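Local coordinates for protein PrgA (Enterococcus faecalis, PDB 6Z9K) that provides surface exclusion against unwanted conjugation from far outside the cell, represented here by its metal-binding CAP domain, at residues 14-19 with 170-175; 36-41 with 174-179; 87-92 with 239-244. All blocks are in the same frame, centred on the assembly; numbering follows the deposited sequence.

Contact 1 (14-19 with 170-175); sequences KGINLP and MLVNML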
loop_
_atom_site.group_PDB
_atom_site.type_symbol
_atom_site.label_atom_id
_atom_site.label_comp_id
_atom_site.label_asym_id
_atom_site.label_seq_id
_atom_site.Cartn_x
_atom_site.Cartn_y
_atom_site.Cartn_z
ATOM N N LYS A 14 -13.617 0.606 -5.394
ATOM C CA LYS A 14 -12.506 1.498 -4.958
ATOM C C LYS A 14 -11.309 1.417 -5.903
ATOM O O LYS A 14 -10.300 2.013 -5.603
ATOM C CB LYS A 14 -12.149 1.152 -3.515
ATOM C CG LYS A 14 -13.152 1.734 -2.530
ATOM C CD LYS A 14 -13.137 1.091 -1.217
ATOM C CE LYS A 14 -14.313 1.457 -0.325
ATOM N NZ LYS A 14 -15.622 1.136 -0.940
ATOM N N GLY A 15 -11.461 0.774 -7.054
ATOM C CA GLY A 15 -10.378 0.668 -8.041
ATOM C C GLY A 15 -9.843 2.041 -8.405
ATOM O O GLY A 15 -10.621 3.024 -8.515
ATOM N N ILE A 16 -8.545 2.113 -8.595
ATOM C CA ILE A 16 -7.879 3.364 -8.994
ATOM C C ILE A 16 -8.115 3.590 -10.476
ATOM O O ILE A 16 -7.881 2.669 -11.302
ATOM C CB ILE A 16 -6.396 3.337 -8.591
ATOM C CG1 ILE A 16 -6.303 3.224 -7.065
ATOM C CG2 ILE A 16 -5.688 4.584 -9.093
ATOM C CD1 ILE A 16 -4.970 2.773 -6.621
ATOM N N ASN A 17 -8.513 4.785 -10.816
ATOM C CA ASN A 17 -8.828 5.094 -12.239
ATOM C C ASN A 17 -7.554 5.529 -12.957
ATOM O O ASN A 17 -6.931 6.518 -12.522
ATOM C CB ASN A 17 -9.878 6.186 -12.305
ATOM C CG ASN A 17 -11.156 5.772 -11.611
ATOM O OD1 ASN A 17 -11.703 4.719 -11.953
ATOM N ND2 ASN A 17 -11.589 6.548 -10.622
ATOM N N LEU A 18 -7.123 4.781 -13.970
ATOM C CA LEU A 18 -5.834 5.095 -14.604
ATOM C C LEU A 18 -6.090 6.103 -15.700
ATOM O O LEU A 18 -7.040 6.008 -16.480
ATOM C CB LEU A 18 -5.141 3.859 -15.171
ATOM C CG LEU A 18 -4.852 2.771 -14.152
ATOM C CD1 LEU A 18 -4.093 1.630 -14.803
ATOM C CD2 LEU A 18 -4.103 3.310 -12.958
ATOM N N PRO A 19 -5.190 7.084 -15.827
ATOM C CA PRO A 19 -5.286 8.075 -16.898
ATOM C C PRO A 19 -4.682 7.538 -18.182
ATOM O O PRO A 19 -3.880 6.590 -18.163
ATOM C CB PRO A 19 -4.401 9.204 -16.368
ATOM C CG PRO A 19 -3.336 8.484 -15.595
ATOM C CD PRO A 19 -4.065 7.341 -14.914
ATOM N N MET A 170 -3.245 7.427 -0.224
ATOM C CA MET A 170 -1.783 7.187 -0.263
ATOM C C MET A 170 -1.367 6.541 -1.582
ATOM O O MET A 170 -0.406 7.010 -2.210
ATOM C CB MET A 170 -1.360 6.325 0.936
ATOM C CG MET A 170 0.084 5.959 0.911
ATOM S SD MET A 170 0.434 4.778 2.229
ATOM C CE MET A 170 -1.157 4.738 3.024
ATOM N N LEU A 171 -2.068 5.514 -2.046
ATOM C CA LEU A 171 -1.683 4.883 -3.327
ATOM C C LEU A 171 -1.862 5.874 -4.467
ATOM O O LEU A 171 -1.019 5.888 -5.349
ATOM C CB LEU A 171 -2.522 3.616 -3.555
ATOM C CG LEU A 171 -2.234 2.449 -2.604
ATOM C CD1 LEU A 171 -3.246 1.325 -2.791
ATOM C CD2 LEU A 171 -0.805 1.953 -2.769
ATOM N N VAL A 172 -2.949 6.639 -4.470
ATOM C CA VAL A 172 -3.228 7.624 -5.557
ATOM C C VAL A 172 -2.066 8.602 -5.586
ATOM O O VAL A 172 -1.583 8.940 -6.675
ATOM C CB VAL A 172 -4.589 8.294 -5.353
ATOM C CG1 VAL A 172 -4.781 9.544 -6.147
ATOM C CG2 VAL A 172 -5.715 7.302 -5.606
ATOM N N ASN A 173 -1.651 9.058 -4.423
ATOM C CA ASN A 173 -0.588 10.084 -4.340
ATOM C C ASN A 173 0.748 9.501 -4.779
ATOM O O ASN A 173 1.522 10.269 -5.429
ATOM C CB ASN A 173 -0.526 10.673 -2.928
ATOM C CG ASN A 173 -1.630 11.673 -2.671
ATOM O OD1 ASN A 173 -2.327 12.132 -3.588
ATOM N ND2 ASN A 173 -1.770 12.005 -1.387
ATOM N N MET A 174 1.010 8.244 -4.492
ATOM C CA MET A 174 2.271 7.618 -4.877
ATOM C C MET A 174 2.270 7.301 -6.375
ATOM O O MET A 174 3.309 7.436 -6.989
ATOM C CB MET A 174 2.535 6.369 -4.061
ATOM C CG MET A 174 2.911 6.724 -2.633
ATOM S SD MET A 174 3.166 5.223 -1.635
ATOM C CE MET A 174 3.865 5.969 -0.168
ATOM N N LEU A 175 1.128 6.899 -6.935
ATOM C CA LEU A 175 1.081 6.572 -8.386
ATOM C C LEU A 175 1.055 7.846 -9.238
ATOM O O LEU A 175 1.569 7.769 -10.364
ATOM C CB LEU A 175 -0.160 5.734 -8.662
ATOM C CG LEU A 175 -0.164 4.379 -7.998
ATOM C CD1 LEU A 175 -1.532 3.725 -8.146
ATOM C CD2 LEU A 175 0.876 3.470 -8.585
#
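I16 meets L171, V172 and L175 through carbon atoms alone, and every one of the four residues is buried. CD1 of I16, the far end of the longer branch, lies 3.9 Å from CD1 of L175 and 4.0 Å from CB of L171, so one methyl touches two leucines a helical turn apart. Against L171 the isoleucine side chain runs at about a right angle, touching the base of the leucine rather than its end; with L175 it is methyl against methyl. One bond further back, CG1 of I16 comes within 4.4 Å of CG2 of V172, a looser approach. The branch that reaches these three partners has CG1 anti to the carbonyl carbon (chi1 -62°) and is then extended at chi2, 162°, which carries CD1 outward; CG2 goes to the F176 ring.

Polar bonding is confined to backbones and to partners beyond the two segments. Within the helix L175 N donates to L171 O at 2.9 Å, closing the turn that I16 packs against. The irregular 14-19 segment is held from outside: R168, on the same helix 160-176, donates to K14 O and G15 O, while N17 bonds to M45, N46 and K239.

In this CAP domain the contact thus lays the N-terminal loop along helix 160-176. With 157 Å² buried and no hydrogen bond across the pair, attachment between the segments rests on apolar burial, the directional bonds coming from R168 and from the partners of N17.

Contact 2 (36-41 with 174-179); sequences ATLEKT and MLFDDG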
loop_
_atom_site.group_PDB
_atom_site.type_symbol
_atom_site.label_atom_id
_atom_site.label_comp_id
_atom_site.label_asym_id
_atom_site.label_seq_id
_atom_site.Cartn_x
_atom_site.Cartn_y
_atom_site.Cartn_z
ATOM N N ALA A 36 2.419 16.656 -16.663
ATOM C CA ALA A 36 1.556 17.606 -15.940
ATOM C C ALA A 36 0.103 17.202 -16.187
ATOM O O ALA A 36 -0.723 17.208 -15.242
ATOM C CB ALA A 36 1.851 19.028 -16.342
ATOM N N THR A 37 -0.236 16.936 -17.451
ATOM C CA THR A 37 -1.619 16.615 -17.876
ATOM C C THR A 37 -2.048 15.306 -17.228
ATOM O O THR A 37 -3.146 15.241 -16.679
ATOM C CB THR A 37 -1.700 16.526 -19.411
ATOM O OG1 THR A 37 -1.507 17.840 -19.951
ATOM C CG2 THR A 37 -3.015 15.977 -19.885
ATOM N N LEU A 38 -1.186 14.299 -17.253
ATOM C CA LEU A 38 -1.473 12.966 -16.674
ATOM C C LEU A 38 -1.770 13.110 -15.186
ATOM O O LEU A 38 -2.759 12.476 -14.697
ATOM C CB LEU A 38 -0.318 11.998 -16.904
ATOM C CG LEU A 38 -0.489 10.572 -16.371
ATOM C CD1 LEU A 38 0.337 9.595 -17.186
ATOM C CD2 LEU A 38 -0.063 10.460 -14.909
ATOM N N GLU A 39 -0.898 13.827 -14.478
ATOM C CA GLU A 39 -1.037 13.906 -13.010
ATOM C C GLU A 39 -2.293 14.714 -12.676
ATOM O O GLU A 39 -3.058 14.294 -11.770
ATOM C CB GLU A 39 0.242 14.447 -12.399
ATOM C CG GLU A 39 1.417 13.543 -12.632
ATOM C CD GLU A 39 2.660 13.862 -11.839
ATOM O OE1 GLU A 39 2.740 15.015 -11.316
ATOM O OE2 GLU A 39 3.543 13.016 -11.827
ATOM N N LYS A 40 -2.555 15.796 -13.390
ATOM C CA LYS A 40 -3.742 16.624 -13.083
ATOM C C LYS A 40 -5.015 15.800 -13.336
ATOM O O LYS A 40 -5.937 15.784 -12.457
ATOM C CB LYS A 40 -3.726 17.900 -13.901
ATOM C CG LYS A 40 -4.912 18.811 -13.660
ATOM C CD LYS A 40 -4.890 19.980 -14.604
ATOM C CE LYS A 40 -6.116 20.865 -14.475
ATOM N NZ LYS A 40 -5.796 21.951 -13.516
ATOM N N THR A 41 -5.038 15.060 -14.434
ATOM C CA THR A 41 -6.190 14.215 -14.842
ATOM C C THR A 41 -6.374 13.142 -13.752
ATOM O O THR A 41 -7.489 12.891 -13.255
ATOM C CB THR A 41 -5.936 13.530 -16.193
ATOM O OG1 THR A 41 -5.859 14.576 -17.161
ATOM C CG2 THR A 41 -7.014 12.546 -16.582
ATOM N N MET A 174 1.010 8.244 -4.492
ATOM C CA MET A 174 2.271 7.618 -4.877
ATOM C C MET A 174 2.270 7.301 -6.375
ATOM O O MET A 174 3.309 7.436 -6.989
ATOM C CB MET A 174 2.535 6.369 -4.061
ATOM C CG MET A 174 2.911 6.724 -2.633
ATOM S SD MET A 174 3.166 5.223 -1.635
ATOM C CE MET A 174 3.865 5.969 -0.168
ATOM N N LEU A 175 1.128 6.899 -6.935
ATOM C CA LEU A 175 1.081 6.572 -8.386
ATOM C C LEU A 175 1.055 7.846 -9.238
ATOM O O LEU A 175 1.569 7.769 -10.364
ATOM C CB LEU A 175 -0.160 5.734 -8.662
ATOM C CG LEU A 175 -0.164 4.379 -7.998
ATOM C CD1 LEU A 175 -1.532 3.725 -8.146
ATOM C CD2 LEU A 175 0.876 3.470 -8.585
ATOM N N PHE A 176 0.444 8.942 -8.801
ATOM C CA PHE A 176 0.165 10.089 -9.700
ATOM C C PHE A 176 0.714 11.427 -9.215
ATOM O O PHE A 176 0.520 12.407 -9.937
ATOM C CB PHE A 176 -1.337 10.220 -9.959
ATOM C CG PHE A 176 -2.002 8.949 -10.360
ATOM C CD1 PHE A 176 -1.572 8.229 -11.477
ATOM C CD2 PHE A 176 -3.131 8.524 -9.694
ATOM C CE1 PHE A 176 -2.210 7.054 -11.838
ATOM C CE2 PHE A 176 -3.751 7.351 -10.058
ATOM C CZ PHE A 176 -3.316 6.622 -11.139
ATOM N N ASP A 177 1.325 11.503 -8.022
ATOM C CA ASP A 177 1.769 12.815 -7.508
ATOM C C ASP A 177 3.090 12.644 -6.787
ATOM O O ASP A 177 3.285 13.316 -5.772
ATOM C CB ASP A 177 0.695 13.457 -6.642
ATOM C CG ASP A 177 0.972 14.912 -6.391
ATOM O OD1 ASP A 177 1.669 15.523 -7.237
ATOM O OD2 ASP A 177 0.486 15.400 -5.366
ATOM N N ASP A 178 3.976 11.799 -7.317
ATOM C CA ASP A 178 5.227 11.417 -6.606
ATOM C C ASP A 178 6.429 12.203 -7.122
ATOM O O ASP A 178 7.513 11.797 -6.843
ATOM C CB ASP A 178 5.500 9.935 -6.790
ATOM C CG ASP A 178 6.325 9.277 -5.743
ATOM O OD1 ASP A 178 6.191 9.725 -4.569
ATOM O OD2 ASP A 178 7.068 8.325 -6.087
ATOM N N GLY A 179 6.247 13.277 -7.867
ATOM C CA GLY A 179 7.369 13.939 -8.576
ATOM C C GLY A 179 8.258 14.714 -7.620
ATOM O O GLY A 179 9.441 14.884 -7.941
HETATM O O HOH W 1 4.076 15.022 -8.863
HETATM O O HOH W 2 1.008 16.589 -9.675
#
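E39 leaves its helix with CG anti to the carbonyl carbon (chi1 -63°) and then runs extended, chi2 -169°, which lays the side chain against F176 O. CG of E39 lies 3.1 Å from F176 O and CB of E39 lies 3.2 Å from it, with the carboxylate carbon CD about as close: carbon atoms, not donors, line this oxygen, which is buried with no hydrogen-bond partner in the model. From there OE1 goes on towards D177. It stands 4.2 Å from OD1 of D177, two like charges close together with two waters between them that probably ease the repulsion. Water 1 donates to both oxygens and accepts from G179 N at 3.0 Å; water 2 also donates to both, at 2.7 Å from D177 OD1. Each carboxylate has other support: OE2 of E39 bonds to the hydroxyls of Y26 and Y183, and D177 pairs with R180.

These bridges join helix 32-45 to the turn that follows helix 160-176 in the CAP domain, where D177 is the first residue to leave helical geometry. Just beyond it, D178 hydrogen-bonds to ND1 of H185, a magnesium ligand, so the turn leads into the second shell of the metal site.

On the apolar side CD2 of L38 approaches CD1 of F176 obliquely, 4.4 Å away. L175 CB covers one face of that ring, 3.8 Å above its plane and over its centre, while F22 meets the ring edge-to-face.

Contact 3 (87-92 with 239-244); sequences VRKKLG and KEELQQ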
loop_
_atom_site.group_PDB
_atom_site.type_symbol
_atom_site.label_atom_id
_atom_site.label_comp_id
_atom_site.label_asym_id
_atom_site.label_seq_id
_atom_site.Cartn_x
_atom_site.Cartn_y
_atom_site.Cartn_z
ATOM N N VAL A 87 -4.013 -2.322 -10.572
ATOM C CA VAL A 87 -3.154 -1.466 -11.413
ATOM C C VAL A 87 -2.076 -2.352 -12.029
ATOM O O VAL A 87 -1.811 -2.300 -13.224
ATOM C CB VAL A 87 -2.554 -0.346 -10.556
ATOM C CG1 VAL A 87 -1.549 0.482 -11.301
ATOM C CG2 VAL A 87 -3.655 0.520 -9.994
ATOM N N ARG A 88 -1.429 -3.189 -11.215
ATOM C CA ARG A 88 -0.292 -4.008 -11.711
ATOM C C ARG A 88 -0.773 -4.931 -12.838
ATOM O O ARG A 88 -0.050 -5.042 -13.873
ATOM C CB ARG A 88 0.318 -4.787 -10.552
ATOM C CG ARG A 88 1.127 -3.883 -9.640
ATOM C CD ARG A 88 1.780 -4.618 -8.497
ATOM N NE ARG A 88 2.792 -5.590 -8.911
ATOM C CZ ARG A 88 4.086 -5.366 -9.053
ATOM N NH1 ARG A 88 4.647 -4.223 -8.686
ATOM N NH2 ARG A 88 4.838 -6.323 -9.553
ATOM N N LYS A 89 -1.951 -5.544 -12.702
ATOM C CA LYS A 89 -2.478 -6.460 -13.722
ATOM C C LYS A 89 -2.732 -5.645 -15.009
ATOM O O LYS A 89 -2.387 -6.139 -16.133
ATOM C CB LYS A 89 -3.760 -7.144 -13.248
ATOM C CG LYS A 89 -4.285 -8.172 -14.248
ATOM C CD LYS A 89 -5.402 -8.971 -13.677
ATOM C CE LYS A 89 -5.708 -10.178 -14.535
ATOM N NZ LYS A 89 -6.969 -10.827 -14.089
ATOM N N LYS A 90 -3.235 -4.430 -14.906
ATOM C CA LYS A 90 -3.509 -3.650 -16.150
ATOM C C LYS A 90 -2.190 -3.384 -16.871
ATOM O O LYS A 90 -2.205 -3.330 -18.111
ATOM C CB LYS A 90 -4.234 -2.352 -15.829
ATOM C CG LYS A 90 -5.689 -2.605 -15.446
ATOM C CD LYS A 90 -6.411 -1.386 -14.965
ATOM C CE LYS A 90 -7.893 -1.648 -14.714
ATOM N NZ LYS A 90 -8.547 -0.406 -14.216
ATOM N N LEU A 91 -1.093 -3.265 -16.124
ATOM C CA LEU A 91 0.238 -2.940 -16.697
ATOM C C LEU A 91 1.029 -4.221 -16.997
ATOM O O LEU A 91 2.174 -4.110 -17.457
ATOM C CB LEU A 91 1.010 -1.991 -15.768
ATOM C CG LEU A 91 0.467 -0.581 -15.598
ATOM C CD1 LEU A 91 1.329 0.239 -14.664
ATOM C CD2 LEU A 91 0.307 0.139 -16.923
ATOM N N GLY A 92 0.432 -5.395 -16.867
ATOM C CA GLY A 92 1.051 -6.696 -17.159
ATOM C C GLY A 92 2.231 -6.997 -16.262
ATOM O O GLY A 92 3.214 -7.612 -16.732
ATOM N N LYS A 239 -13.249 -2.709 -12.515
ATOM C CA LYS A 239 -14.459 -1.958 -12.929
ATOM C C LYS A 239 -14.805 -2.299 -14.372
ATOM O O LYS A 239 -16.013 -2.470 -14.694
ATOM C CB LYS A 239 -14.205 -0.465 -12.794
ATOM C CG LYS A 239 -14.464 0.065 -11.403
ATOM C CD LYS A 239 -14.856 1.538 -11.438
ATOM C CE LYS A 239 -13.668 2.398 -11.145
ATOM N NZ LYS A 239 -14.110 3.773 -10.891
ATOM N N GLU A 240 -13.782 -2.408 -15.206
ATOM C CA GLU A 240 -13.921 -2.676 -16.659
ATOM C C GLU A 240 -14.529 -4.066 -16.889
ATOM O O GLU A 240 -15.480 -4.164 -17.726
ATOM C CB GLU A 240 -12.564 -2.455 -17.344
ATOM C CG GLU A 240 -12.126 -0.999 -17.364
ATOM C CD GLU A 240 -11.432 -0.483 -16.101
ATOM O OE1 GLU A 240 -11.103 -1.293 -15.235
ATOM O OE2 GLU A 240 -11.256 0.749 -15.969
ATOM N N GLU A 241 -14.072 -5.087 -16.149
ATOM C CA GLU A 241 -14.685 -6.447 -16.137
ATOM C C GLU A 241 -16.158 -6.350 -15.727
ATOM O O GLU A 241 -16.981 -6.958 -16.428
ATOM C CB GLU A 241 -13.955 -7.410 -15.198
ATOM C CG GLU A 241 -12.677 -7.991 -15.798
ATOM C CD GLU A 241 -11.569 -8.325 -14.802
ATOM O OE1 GLU A 241 -11.870 -8.428 -13.570
ATOM O OE2 GLU A 241 -10.390 -8.467 -15.256
ATOM N N LEU A 242 -16.477 -5.618 -14.657
ATOM C CA LEU A 242 -17.857 -5.485 -14.116
ATOM C C LEU A 242 -18.762 -4.772 -15.120
ATOM O O LEU A 242 -19.887 -5.247 -15.316
ATOM C CB LEU A 242 -17.860 -4.694 -12.809
ATOM C CG LEU A 242 -17.409 -5.454 -11.563
ATOM C CD1 LEU A 242 -17.818 -4.676 -10.312
ATOM C CD2 LEU A 242 -17.971 -6.874 -11.533
ATOM N N GLN A 243 -18.303 -3.646 -15.677
ATOM C CA GLN A 243 -19.027 -2.902 -16.742
ATOM C C GLN A 243 -19.215 -3.843 -17.943
ATOM O O GLN A 243 -20.341 -3.886 -18.434
ATOM C CB GLN A 243 -18.304 -1.589 -17.073
ATOM C CG GLN A 243 -18.404 -0.553 -15.954
ATOM C CD GLN A 243 -17.281 0.465 -15.860
ATOM O OE1 GLN A 243 -16.240 0.382 -16.521
ATOM N NE2 GLN A 243 -17.479 1.462 -15.010
ATOM N N GLN A 244 -18.194 -4.607 -18.366
ATOM C CA GLN A 244 -18.273 -5.499 -19.572
ATOM C C GLN A 244 -19.206 -6.692 -19.296
ATOM O O GLN A 244 -19.676 -7.309 -20.293
ATOM C CB GLN A 244 -16.900 -5.995 -20.067
ATOM C CG GLN A 244 -16.969 -7.061 -21.171
ATOM C CD GLN A 244 -17.423 -6.567 -22.530
ATOM O OE1 GLN A 244 -17.307 -5.388 -22.861
ATOM N NE2 GLN A 244 -17.927 -7.487 -23.350
HETATM O O HOH W 3 -10.643 -1.411 -11.628
#
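K90 and E240 form a surface salt bridge between the C-terminal end of helix 70-90, closed by a Schellman motif, and the first turn of the C-terminal helix 239-245. NZ of K90 donates to OE1 of E240 at 2.9 Å, while E240 OE2 is 3.4 Å from the same NZ; the ammonium therefore favours one oxygen. It comes from above the carboxylate plane, 39° out of it. The two side chains cross at about a right angle: K90 is extended beyond CG, whereas E240 bends at chi2, 83°, which turns its carboxylate to face the lysine.

K90 NZ has further, lesser partners. D86 makes a long, weak ion pair with it, and water 3 accepts a weak bond from this NZ at 3.5 Å. That same water takes up K239 N at 3.0 Å, giving this amide at the start of the helix an acceptor and making a weak water link from the K90 side chain to the K239 amide. Beside the bridge, K89 NZ and E241 OE2 remain 4.3 Å apart, beyond salt-bridge range, so any attraction there is probably long-range and softened by solvent. NZ of K239 turns away from the pair to N17 OD1, and E241 N is served by S238 OG.

The only direct bond across is the K90–E240 one, and 105 Å² is buried in all. In the Schellman turn that ends helix 70-90, G92, at phi 63°, is the C-prime residue, and its N donates to K89 O at 3.0 Å.

From the N terminus, the chain first lays 14-19 beside helix 160-176, so contact 1 closes a loop of 150 residues. Contact 2 begins at 36-41; it starts inside the span of contact 1 and ends on the same stretch, four residues further on, and the two share M174 and L175. Contact 3 begins at 87-92, inside both spans, and ends at 239-244, thereby crossing both. Contacts 1 and 2 meet around F176, which I16, L18 and P19 touch. Contacts 1 and 3 meet where L18 packs on K90 and V87. Between them they tie the N-terminal loop, helices 32-45, 70-90 and 160-176, and the C-terminal helix to one another.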